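Aminotransferase TlmJ (Streptoalloteichus hindustanus, PDB 5UID) is a pyridoxal-phosphate-dependent aminotransferase of the DegT/DnrJ/EryC1 family that transfers amino groups, probably in the biosynthesis of a natural product. Local coordinates at the interface of chains A and B. Coordinates in Å, arbitrary orientation; residue numbers count along the deposited sequence, not the author numbering. Chains: chain A/B, Aminotransferase TlmJ.

Contact 1: the interface of chains A and B. Residues chain A 233-234; chain B 316, 325-327, 329.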
loop_
_atom_site.group_PDB
_atom_site.type_symbol
_atom_site.label_atom_id
_atom_site.label_comp_id
_atom_site.label_asym_id
_atom_site.label_seq_id
_atom_site.Cartn_x
_atom_site.Cartn_y
_atom_site.Cartn_z
ATOM N N TRP A 233 -4.713 17.910 -19.901
ATOM C CA TRP A 233 -3.859 17.521 -18.787
ATOM C C TRP A 233 -4.300 16.230 -18.108
ATOM O O TRP A 233 -3.585 15.741 -17.226
ATOM C CB TRP A 233 -3.784 18.653 -17.755
ATOM C CG TRP A 233 -5.116 19.191 -17.305
ATOM C CD1 TRP A 233 -5.969 18.621 -16.404
ATOM C CD2 TRP A 233 -5.731 20.422 -17.714
ATOM N NE1 TRP A 233 -7.081 19.413 -16.237
ATOM C CE2 TRP A 233 -6.959 20.524 -17.029
ATOM C CE3 TRP A 233 -5.365 21.442 -18.598
ATOM C CZ2 TRP A 233 -7.822 21.605 -17.202
ATOM C CZ3 TRP A 233 -6.225 22.514 -18.767
ATOM C CH2 TRP A 233 -7.438 22.587 -18.072
ATOM N N TRP A 234 -5.439 15.659 -18.498
ATOM C CA TRP A 234 -5.910 14.414 -17.903
ATOM C C TRP A 234 -5.498 13.177 -18.691
ATOM O O TRP A 234 -5.703 12.058 -18.206
ATOM C CB TRP A 234 -7.437 14.440 -17.762
ATOM C CG TRP A 234 -8.153 14.803 -19.024
ATOM C CD1 TRP A 234 -8.454 13.973 -20.064
ATOM C CD2 TRP A 234 -8.666 16.094 -19.378
ATOM N NE1 TRP A 234 -9.119 14.667 -21.046
ATOM C CE2 TRP A 234 -9.263 15.971 -20.649
ATOM C CE3 TRP A 234 -8.678 17.342 -18.745
ATOM C CZ2 TRP A 234 -9.862 17.047 -21.299
ATOM C CZ3 TRP A 234 -9.275 18.410 -19.392
ATOM C CH2 TRP A 234 -9.860 18.255 -20.655
ATOM N N ALA B 316 -12.375 24.190 -20.328
ATOM C CA ALA B 316 -11.518 23.812 -19.210
ATOM C C ALA B 316 -10.429 24.851 -18.978
ATOM O O ALA B 316 -10.138 25.211 -17.830
ATOM C CB ALA B 316 -10.905 22.433 -19.459
ATOM N N TYR B 325 -11.301 24.791 -11.143
ATOM C CA TYR B 325 -10.600 23.647 -11.706
ATOM C C TYR B 325 -11.594 22.612 -12.213
ATOM O O TYR B 325 -12.616 22.346 -11.572
ATOM C CB TYR B 325 -9.671 23.022 -10.667
ATOM C CG TYR B 325 -8.682 22.050 -11.262
ATOM C CD1 TYR B 325 -7.507 22.503 -11.845
ATOM C CD2 TYR B 325 -8.926 20.683 -11.254
ATOM C CE1 TYR B 325 -6.597 21.620 -12.398
ATOM C CE2 TYR B 325 -8.022 19.789 -11.803
ATOM C CZ TYR B 325 -6.859 20.263 -12.374
ATOM O OH TYR B 325 -5.955 19.380 -12.924
ATOM N N THR B 326 -11.301 22.049 -13.387
ATOM C CA THR B 326 -12.086 20.969 -13.971
ATOM C C THR B 326 -11.129 19.941 -14.554
ATOM O O THR B 326 -9.938 20.206 -14.724
ATOM C CB THR B 326 -13.045 21.471 -15.062
ATOM O OG1 THR B 326 -12.295 22.043 -16.139
ATOM C CG2 THR B 326 -14.013 22.507 -14.507
ATOM N N THR B 327 -11.661 18.764 -14.868
ATOM C CA THR B 327 -10.873 17.699 -15.479
ATOM C C THR B 327 -11.829 16.709 -16.136
ATOM O O THR B 327 -13.043 16.935 -16.194
ATOM C CB THR B 327 -9.972 17.008 -14.447
ATOM O OG1 THR B 327 -9.118 16.072 -15.114
ATOM C CG2 THR B 327 -10.815 16.268 -13.415
ATOM N N ARG B 329 -12.629 12.357 -16.359
ATOM C CA ARG B 329 -12.426 10.967 -15.982
ATOM C C ARG B 329 -13.450 10.139 -16.741
ATOM O O ARG B 329 -14.577 10.595 -16.946
ATOM C CB ARG B 329 -12.595 10.753 -14.470
ATOM C CG ARG B 329 -11.618 11.526 -13.600
ATOM C CD ARG B 329 -10.228 10.918 -13.656
ATOM N NE ARG B 329 -9.325 11.532 -12.688
ATOM C CZ ARG B 329 -8.549 12.577 -12.952
ATOM N NH1 ARG B 329 -8.563 13.127 -14.158
ATOM N NH2 ARG B 329 -7.758 13.072 -12.010
#
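A:Trp233 lays one edge of its indole against B:Thr326 and B:Ala316, across the subunit interface of a DegT/DnrJ/EryC1-family aminotransferase, whose fold-type I members commonly work as dimers. The polar part is modest. The indole N-H makes a weak, bent hydrogen bond from A:Trp233 NE1 to the backbone oxygen B:Thr326 O, 3.3 Å long and 142° at the hydrogen. That oxygen and B:Ala316 O both lie at the rim in the plane of the indole, where ring hydrogens point.

Apolar contact takes over at the benzo end. The methyl B:Ala316 CB, on helix 309-321, is 3.7 Å from A:Trp233 CH2. Tryptophan suits by joining an N-H for the backbone oxygen to a wide apolar ring; the small alanine lets that ring come near the helix. A:Trp234 CE3 lies 4.0 Å from B:Thr327 CA.

Other polar atoms meet carbon without a bond. With chi1 at -174° the B:Thr327 hydroxyl points away from its backbone N and towards A:Trp234, OG1 reaching 3.5 Å from A:Trp234 CB. B:Arg329 NH1 lies beside that hydroxyl.

The A:Trp233 indole is flanked from both sides. The phenol oxygen B:Tyr325 OH, 3.5 Å from A:Trp233 NE1, stands off the ring plane just beyond the NE1-CD1 rim, the side chains running past each other in opposite directions. Over the opposite face, within chain A, A:Trp234 CZ3 sits 3.8 Å above the plane.

Contact 2: the interface of chains A and B. Residues chain A 15-16, 19, 23; chain B 22-23, 26.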
loop_
_atom_site.group_PDB
_atom_site.type_symbol
_atom_site.label_atom_id
_atom_site.label_comp_id
_atom_site.label_asym_id
_atom_site.label_seq_id
_atom_site.Cartn_x
_atom_site.Cartn_y
_atom_site.Cartn_z
ATOM N N GLY A 15 2.678 10.820 19.324
ATOM C CA GLY A 15 1.913 11.614 20.265
ATOM C C GLY A 15 1.426 12.947 19.728
ATOM O O GLY A 15 0.965 13.033 18.585
ATOM N N GLU A 16 1.536 13.995 20.550
ATOM C CA GLU A 16 0.938 15.283 20.207
ATOM C C GLU A 16 1.598 15.910 18.983
ATOM O O GLU A 16 0.910 16.502 18.141
ATOM C CB GLU A 16 1.017 16.235 21.401
ATOM C CG GLU A 16 0.103 15.861 22.557
ATOM C CD GLU A 16 -1.372 16.015 22.223
ATOM O OE1 GLU A 16 -1.701 16.702 21.231
ATOM O OE2 GLU A 16 -2.206 15.446 22.958
ATOM N N LEU A 19 0.291 14.215 16.024
ATOM C CA LEU A 19 -1.110 14.586 15.845
ATOM C C LEU A 19 -1.240 15.975 15.235
ATOM O O LEU A 19 -2.087 16.199 14.363
ATOM C CB LEU A 19 -1.849 14.528 17.181
ATOM C CG LEU A 19 -2.280 13.156 17.694
ATOM C CD1 LEU A 19 -2.737 13.262 19.141
ATOM C CD2 LEU A 19 -3.384 12.577 16.815
ATOM N N ARG A 23 -3.198 17.053 11.968
ATOM C CA ARG A 23 -4.241 18.071 12.042
ATOM C C ARG A 23 -4.120 19.075 10.902
ATOM O O ARG A 23 -5.106 19.379 10.220
ATOM C CB ARG A 23 -4.182 18.786 13.394
ATOM C CG ARG A 23 -5.317 19.778 13.616
ATOM C CD ARG A 23 -5.145 20.567 14.909
ATOM N NE ARG A 23 -5.070 19.706 16.087
ATOM C CZ ARG A 23 -3.994 19.583 16.858
ATOM N NH1 ARG A 23 -2.897 20.275 16.582
ATOM N NH2 ARG A 23 -4.016 18.773 17.911
ATOM N N VAL B 22 -7.579 8.983 15.539
ATOM C CA VAL B 22 -6.138 8.772 15.428
ATOM C C VAL B 22 -5.483 8.841 16.804
ATOM O O VAL B 22 -4.595 8.043 17.126
ATOM C CB VAL B 22 -5.524 9.799 14.458
ATOM C CG1 VAL B 22 -4.015 9.595 14.342
ATOM C CG2 VAL B 22 -6.190 9.703 13.096
ATOM N N ARG B 23 -5.922 9.789 17.636
ATOM C CA ARG B 23 -5.350 9.941 18.971
ATOM C C ARG B 23 -5.452 8.650 19.773
ATOM O O ARG B 23 -4.482 8.235 20.421
ATOM C CB ARG B 23 -6.048 11.084 19.713
ATOM C CG ARG B 23 -5.577 11.266 21.146
ATOM C CD ARG B 23 -6.341 12.378 21.847
ATOM N NE ARG B 23 -6.155 13.670 21.192
ATOM C CZ ARG B 23 -5.134 14.488 21.431
ATOM N NH1 ARG B 23 -4.200 14.148 22.310
ATOM N NH2 ARG B 23 -5.047 15.645 20.790
ATOM N N PHE B 26 -2.873 6.094 18.392
ATOM C CA PHE B 26 -1.530 6.428 18.863
ATOM C C PHE B 26 -1.355 6.032 20.324
ATOM O O PHE B 26 -0.367 5.386 20.693
ATOM C CB PHE B 26 -1.256 7.925 18.700
ATOM C CG PHE B 26 -1.028 8.361 17.282
ATOM C CD1 PHE B 26 -1.042 7.449 16.240
ATOM C CD2 PHE B 26 -0.782 9.696 16.994
ATOM C CE1 PHE B 26 -0.826 7.860 14.939
ATOM C CE2 PHE B 26 -0.569 10.114 15.698
ATOM C CZ PHE B 26 -0.587 9.196 14.667
#
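Helix 16-28 of chain A runs roughly antiparallel to its own counterpart in chain B across the two-fold interface, with A:Glu16 in its first turn facing B:Arg23 and A:Leu19 one turn farther on packed between B:Arg23 and B:Phe26.

The polar element is a salt bridge. B:Arg23 NH1 donates a nearly straight hydrogen bond, 2.5 Å long, to the carboxylate oxygen A:Glu16 OE2. The acceptor lies in the guanidinium plane, but the donor meets OE2 from the syn side and 33° out of the carboxylate plane. The two flat groups are inclined to each other by 36°. A:Glu16 is poorly ordered, so the bond length is uncertain.

Arginine suits its place because its long chain offers both charge and an apolar surface. B:Arg23 starts with CG anti to the backbone N (chi1 177°) and stays extended until a bend at chi3, which carries the guanidinium over A:Leu19. There A:Leu19 CD1 lies over the centre of one guanidinium face, 3.5 Å from B:Arg23 CZ, the two side chains crossing at about a right angle. An alanine in place of B:Arg23 would probably leave the A:Glu16 carboxylate without its charged mate and uncover the A:Leu19 methyl that the guanidinium now caps.

Leucine suits because its branched end serves several neighbours at once. Its other methyl, CD2, is 3.9 Å from B:Val22 CG1, while A:Leu19 CG meets B:Phe26 CD2 at 3.8 Å. It comes beyond the CD2-CE2 edge, raised towards the face that B:Val22 covers, the leucine and phenylalanine sliding past each other in opposite directions. The flat phenylalanine offers both edge and face: within chain B, B:Val22 CG1 rests 3.5 Å above that face, near its rim, and helps to fix the ring. Like charges also approach each other: A:Arg23 NH2 lies 4.4 Å from B:Arg23 NH2.

The centres of the C-alpha atoms of contact 1 and contact 2 are about 35 Å apart, and the two share no residues. Contact 2 pairs helix 16-28 of one subunit with the same helix of the other, whereas contact 1 joins a loop of chain A to helix 309-321 and the following loop of chain B. Because the interface is two-fold symmetric, each has a twin with the chains exchanged. Widely spaced contacts of different character, one charged and apolar between helices, the other indole rings against small side chains and a backbone oxygen, would probably resist rocking of the subunits and are consistent with a dimer as the working form.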